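Local coordinates for ferrous iron transport protein B (Legionella pneumophila, PDB 3IBY) that probably transports ferrous iron across the inner membrane in a GTP-driven uptake system, the part described here being its cytosolic GTPase and GDI domains, at residues A[177-182]-A[232-237]; A[185-190]-A[203-208]. All blocks are in the same frame, centred on the assembly; numbering follows the deposited sequence.

In the fold
Both contacts lie in the helical domain that follows the GTPase domain, away from the nucleotide site, and both use helix 177-193. Contact 1 sets the first residues of that helix against the start of helix 234-253 and is only partly buried, with alanine, leucine and isoleucine methyls next to a glutamine at its margin. Contact 2, about two turns further on and about 12 Å away between centres, joins the same helix to 197-209; it is buried, and leucine tips there touch a phenylalanine, a serine and bare backbone. The two contacts adjoin where L234 CD2 touches A208 CB, with helix 219-229 packing against both.

Contact 1 (A[177-182]-A[232-237]); sequences VAAQQI and QNLDVL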
loop_
_atom_site.group_PDB
_atom_site.type_symbol
_atom_site.label_atom_id
_atom_site.label_comp_id
_atom_site.label_asym_id
_atom_site.label_seq_id
_atom_site.Cartn_x
_atom_site.Cartn_y
_atom_site.Cartn_z
ATOM N N VAL A 177 18.611 15.194 -9.705
ATOM C CA VAL A 177 19.628 14.342 -10.252
ATOM C C VAL A 177 20.504 13.857 -9.104
ATOM O O VAL A 177 20.882 12.683 -9.057
ATOM C CB VAL A 177 20.473 15.111 -11.318
ATOM C CG1 VAL A 177 21.699 14.313 -11.728
ATOM C CG2 VAL A 177 19.608 15.435 -12.530
ATOM N N ALA A 178 20.801 14.781 -8.187
ATOM C CA ALA A 178 21.579 14.510 -6.982
ATOM C C ALA A 178 20.902 13.409 -6.194
ATOM O O ALA A 178 21.544 12.456 -5.781
ATOM C CB ALA A 178 21.677 15.776 -6.123
ATOM N N ALA A 179 19.591 13.567 -6.020
ATOM C CA ALA A 179 18.763 12.624 -5.282
ATOM C C ALA A 179 18.594 11.284 -6.015
ATOM O O ALA A 179 18.625 10.210 -5.384
ATOM C CB ALA A 179 17.393 13.243 -4.965
ATOM N N GLN A 180 18.422 11.320 -7.334
ATOM C CA GLN A 180 18.259 10.064 -8.057
ATOM C C GLN A 180 19.568 9.273 -7.971
ATOM O O GLN A 180 19.582 8.077 -7.732
ATOM C CB GLN A 180 17.801 10.318 -9.500
ATOM C CG GLN A 180 17.138 9.092 -10.184
ATOM C CD GLN A 180 15.808 8.598 -9.504
ATOM O OE1 GLN A 180 15.707 7.425 -9.066
ATOM N NE2 GLN A 180 14.790 9.492 -9.433
ATOM N N GLN A 181 20.673 9.981 -8.122
ATOM C CA GLN A 181 21.979 9.389 -7.968
ATOM C C GLN A 181 22.058 8.586 -6.646
ATOM O O GLN A 181 22.488 7.434 -6.644
ATOM C CB GLN A 181 23.047 10.496 -8.041
ATOM C CG GLN A 181 24.475 10.041 -8.421
ATOM C CD GLN A 181 25.480 10.029 -7.247
ATOM O OE1 GLN A 181 25.239 10.613 -6.169
ATOM N NE2 GLN A 181 26.630 9.382 -7.475
ATOM N N ILE A 182 21.613 9.181 -5.537
ATOM C CA ILE A 182 21.775 8.571 -4.207
ATOM C C ILE A 182 20.926 7.319 -4.070
ATOM O O ILE A 182 21.385 6.326 -3.537
ATOM C CB ILE A 182 21.401 9.549 -3.046
ATOM C CG1 ILE A 182 22.398 10.697 -2.957
ATOM C CG2 ILE A 182 21.381 8.810 -1.682
ATOM C CD1 ILE A 182 21.960 11.835 -2.041
ATOM N N GLN A 232 21.503 16.196 2.445
ATOM C CA GLN A 232 20.547 16.465 1.358
ATOM C C GLN A 232 19.093 16.501 1.813
ATOM O O GLN A 232 18.263 17.054 1.085
ATOM C CB GLN A 232 20.673 15.431 0.221
ATOM C CG GLN A 232 21.728 15.776 -0.861
ATOM C CD GLN A 232 21.292 16.834 -1.902
ATOM O OE1 GLN A 232 20.128 16.889 -2.332
ATOM N NE2 GLN A 232 22.249 17.664 -2.323
ATOM N N ASN A 233 18.781 15.911 2.983
ATOM C CA ASN A 233 17.382 15.732 3.449
ATOM C C ASN A 233 16.594 14.900 2.468
ATOM O O ASN A 233 15.471 15.236 2.093
ATOM C CB ASN A 233 16.621 17.053 3.612
ATOM C CG ASN A 233 17.294 18.009 4.526
ATOM O OD1 ASN A 233 16.853 19.158 4.642
ATOM N ND2 ASN A 233 18.369 17.562 5.194
ATOM N N LEU A 234 17.177 13.810 2.034
ATOM C CA LEU A 234 16.451 12.940 1.145
ATOM C C LEU A 234 14.975 12.795 1.574
ATOM O O LEU A 234 14.074 12.800 0.726
ATOM C CB LEU A 234 17.138 11.587 1.104
ATOM C CG LEU A 234 17.109 10.878 -0.222
ATOM C CD1 LEU A 234 17.796 11.738 -1.278
ATOM C CD2 LEU A 234 17.793 9.524 -0.061
ATOM N N ASP A 235 14.712 12.687 2.879
ATOM C CA ASP A 235 13.334 12.341 3.327
ATOM C C ASP A 235 12.352 13.355 2.795
ATOM O O ASP A 235 11.380 13.018 2.111
ATOM C CB ASP A 235 13.176 12.150 4.854
ATOM C CG ASP A 235 13.701 13.317 5.681
ATOM O OD1 ASP A 235 13.246 13.465 6.843
ATOM O OD2 ASP A 235 14.567 14.070 5.190
ATOM N N VAL A 236 12.682 14.604 3.035
ATOM C CA VAL A 236 11.900 15.703 2.543
ATOM C C VAL A 236 11.754 15.633 1.020
ATOM O O VAL A 236 10.634 15.733 0.517
ATOM C CB VAL A 236 12.537 17.025 2.976
ATOM C CG1 VAL A 236 11.619 18.206 2.652
ATOM C CG2 VAL A 236 12.889 16.976 4.474
ATOM N N LEU A 237 12.860 15.461 0.293
ATOM C CA LEU A 237 12.796 15.365 -1.166
ATOM C C LEU A 237 11.916 14.225 -1.649
ATOM O O LEU A 237 11.114 14.400 -2.543
ATOM C CB LEU A 237 14.181 15.190 -1.768
ATOM C CG LEU A 237 14.836 16.456 -2.298
ATOM C CD1 LEU A 237 14.477 17.647 -1.426
ATOM C CD2 LEU A 237 16.352 16.290 -2.418
#
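The N-terminal turns of two helices, 177-193 and 234-253, meet here in the helical bundle of the GDI domain, the part of the cytosolic piece of FeoB that follows its GTPase domain. A179 and L234 sit opposite each other, their CA atoms 6.8 Å apart; they touch, and each touches one further apolar residue, A179 meeting L237 and L234 meeting I182. A179 offers a single methyl to both leucines: its CB lies 4.0 Å from L234 CD1 and 4.1 Å from L237 CD2. The two methyls of L234 have different partners. While CD1 rests on the alanine, CD2 comes to 4.0 Å from I182 CG2, the isoleucine and leucine side chains sliding past each other in opposite directions. In I182 the two branches at CB part company: CG2 lies anti to the backbone N and meets L234, whereas CG1 stands beside that N (chi1 -68°), and CD1, extended from it at chi2 169°, lies 4.1 Å from Q232 CG. Q232 belongs to the turn before helix 234-253, and its chain bends at chi2, which sets the direction of CD. Its OE1 is 4.2 Å from A178 CB, a plain van der Waals approach at the more exposed margin. L227 of helix 219-229 packs against both I182 and L234, and A208 of helix 197-209 touches L234, so these two residues also face the other helices of the bundle. Across the two segments the touching is almost wholly methyl against methyl or methylene, without hydrogen bonds or salt bridges. Adhesion therefore rests on buried surface, 237 Å² in all, most of it from apolar side chains but part from Q232, and on A179 CB set against the neighbouring methyls of L234 and L237.

Contact 2 (A[185-190]-A[203-208]); sequences DLENQL and FSRRLA
L190 reaches across to F203 and S204, and its side chain can be followed outward from helix 177-193. CB points toward helix 197-209; CG lies anti to the carbonyl carbon (chi1 -63°), and from there the two methyls diverge. CD1 goes furthest, to 3.6 Å from F203 CD2, approaching the ring obliquely, and it also lies 3.9 Å from the backbone N of S204. CD2 meets the same ring atom more loosely, at 4.2 Å, the two side chains crossing at about a right angle. F203 is covered over the centre of one face by L207 CD2 from its own helix, 3.8 Å above the plane. These are neighbouring helices of the GDI-domain bundle, joined by a short connection, and their segments run at 126° to each other with axes 9.2 Å apart at closest. One turn before L190, L186 meets the backbone instead: its CD2 rests 3.4 Å from the carbonyl O of S204, already the acceptor of the helical hydrogen bond from A208 N, and against L207 CB. S204 is the small residue facing E187 at the nearest backbone approach, its CB 4.0 Å from E187 N. Its OG, between the backbone N and the carbonyl carbon, is hydrogen-bonded to Y201 O, with A200 O a second partner that would share the same proton, and accepts a bond from R205 NH1 at 2.9 Å in the guanidinium plane. The R205 tip also makes a cation-pi contact with Y201 and lies near E187 OE1, which remains beyond salt-bridge distance from NH1; the opposite charges may still attract weakly.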
loop_
_atom_site.group_PDB
_atom_site.type_symbol
_atom_site.label_atom_id
_atom_site.label_comp_id
_atom_site.label_asym_id
_atom_site.label_seq_id
_atom_site.Cartn_x
_atom_site.Cartn_y
_atom_site.Cartn_z
ATOM N N ASP A 185 22.599 4.499 -6.102
ATOM C CA ASP A 185 23.755 3.947 -5.348
ATOM C C ASP A 185 23.231 3.037 -4.227
ATOM O O ASP A 185 23.687 1.916 -4.030
ATOM C CB ASP A 185 24.661 5.049 -4.748
ATOM C CG ASP A 185 25.745 5.543 -5.725
ATOM O OD1 ASP A 185 26.264 6.674 -5.537
ATOM O OD2 ASP A 185 26.078 4.809 -6.686
ATOM N N LEU A 186 22.244 3.535 -3.511
ATOM C CA LEU A 186 21.666 2.807 -2.419
ATOM C C LEU A 186 21.099 1.472 -2.916
ATOM O O LEU A 186 21.460 0.429 -2.377
ATOM C CB LEU A 186 20.609 3.676 -1.753
ATOM C CG LEU A 186 20.264 3.347 -0.322
ATOM C CD1 LEU A 186 21.497 3.441 0.546
ATOM C CD2 LEU A 186 19.182 4.293 0.150
ATOM N N GLU A 187 20.274 1.502 -3.968
ATOM C CA GLU A 187 19.761 0.265 -4.580
ATOM C C GLU A 187 20.868 -0.723 -4.933
ATOM O O GLU A 187 20.739 -1.913 -4.692
ATOM C CB GLU A 187 18.898 0.536 -5.831
ATOM C CG GLU A 187 18.255 -0.747 -6.430
ATOM C CD GLU A 187 17.150 -0.516 -7.511
ATOM O OE1 GLU A 187 17.200 0.479 -8.261
ATOM O OE2 GLU A 187 16.226 -1.367 -7.633
ATOM N N ASN A 188 21.958 -0.241 -5.494
ATOM C CA ASN A 188 23.031 -1.138 -5.934
ATOM C C ASN A 188 23.873 -1.706 -4.783
ATOM O O ASN A 188 24.191 -2.890 -4.761
ATOM C CB ASN A 188 23.906 -0.404 -6.966
ATOM C CG ASN A 188 23.155 -0.146 -8.292
ATOM O OD1 ASN A 188 23.199 0.966 -8.855
ATOM N ND2 ASN A 188 22.462 -1.188 -8.788
ATOM N N GLN A 189 24.235 -0.853 -3.832
ATOM C CA GLN A 189 24.799 -1.288 -2.555
ATOM C C GLN A 189 24.015 -2.527 -2.056
ATOM O O GLN A 189 24.613 -3.588 -1.799
ATOM C CB GLN A 189 24.696 -0.137 -1.545
ATOM C CG GLN A 189 25.765 -0.042 -0.427
ATOM C CD GLN A 189 25.803 1.381 0.249
ATOM O OE1 GLN A 189 25.079 2.299 -0.156
ATOM N NE2 GLN A 189 26.661 1.547 1.267
ATOM N N LEU A 190 22.683 -2.398 -1.974
ATOM C CA LEU A 190 21.806 -3.482 -1.511
ATOM C C LEU A 190 21.887 -4.751 -2.366
ATOM O O LEU A 190 21.994 -5.845 -1.825
ATOM C CB LEU A 190 20.342 -3.017 -1.427
ATOM C CG LEU A 190 20.069 -1.893 -0.431
ATOM C CD1 LEU A 190 18.623 -1.628 -0.311
ATOM C CD2 LEU A 190 20.688 -2.211 0.930
ATOM N N PHE A 203 13.397 -1.402 -0.355
ATOM C CA PHE A 203 14.088 -1.098 0.881
ATOM C C PHE A 203 14.917 0.212 0.808
ATOM O O PHE A 203 15.092 0.920 1.818
ATOM C CB PHE A 203 14.970 -2.296 1.213
ATOM C CG PHE A 203 15.684 -2.181 2.511
ATOM C CD1 PHE A 203 15.113 -1.498 3.586
ATOM C CD2 PHE A 203 16.938 -2.782 2.674
ATOM C CE1 PHE A 203 15.783 -1.414 4.800
ATOM C CE2 PHE A 203 17.615 -2.703 3.878
ATOM C CZ PHE A 203 17.046 -2.018 4.947
ATOM N N SER A 204 15.387 0.535 -0.399
ATOM C CA SER A 204 16.118 1.783 -0.665
ATOM C C SER A 204 15.275 3.047 -0.413
ATOM O O SER A 204 15.747 4.025 0.232
ATOM C CB SER A 204 16.696 1.788 -2.106
ATOM O OG SER A 204 15.715 1.524 -3.081
ATOM N N ARG A 205 14.039 3.017 -0.920
ATOM C CA ARG A 205 13.090 4.111 -0.713
ATOM C C ARG A 205 12.786 4.289 0.753
ATOM O O ARG A 205 12.742 5.405 1.243
ATOM C CB ARG A 205 11.803 3.882 -1.494
ATOM C CG ARG A 205 11.846 4.376 -2.959
ATOM C CD ARG A 205 12.891 3.661 -3.747
ATOM N NE ARG A 205 13.090 4.235 -5.060
ATOM C CZ ARG A 205 14.147 3.969 -5.824
ATOM N NH1 ARG A 205 15.108 3.138 -5.412
ATOM N NH2 ARG A 205 14.244 4.518 -7.016
ATOM N N ARG A 206 12.618 3.197 1.475
ATOM C CA ARG A 206 12.345 3.305 2.896
ATOM C C ARG A 206 13.518 3.932 3.669
ATOM O O ARG A 206 13.337 4.833 4.515
ATOM C CB ARG A 206 11.949 1.929 3.450
ATOM C CG ARG A 206 10.441 1.619 3.422
ATOM C CD ARG A 206 9.605 2.657 2.653
ATOM N NE ARG A 206 9.068 2.088 1.427
ATOM C CZ ARG A 206 8.629 2.774 0.386
ATOM N NH1 ARG A 206 8.675 4.101 0.319
ATOM N NH2 ARG A 206 8.137 2.099 -0.627
ATOM N N LEU A 207 14.711 3.442 3.384
ATOM C CA LEU A 207 15.918 4.036 3.947
ATOM C C LEU A 207 15.949 5.533 3.646
ATOM O O LEU A 207 16.146 6.354 4.539
ATOM C CB LEU A 207 17.149 3.358 3.354
ATOM C CG LEU A 207 17.837 2.283 4.178
ATOM C CD1 LEU A 207 16.867 1.725 5.226
ATOM C CD2 LEU A 207 18.438 1.200 3.256
ATOM N N ALA A 208 15.727 5.867 2.379
ATOM C CA ALA A 208 15.688 7.253 1.914
ATOM C C ALA A 208 14.721 8.070 2.725
ATOM O O ALA A 208 14.930 9.246 2.949
ATOM C CB ALA A 208 15.297 7.303 0.456
#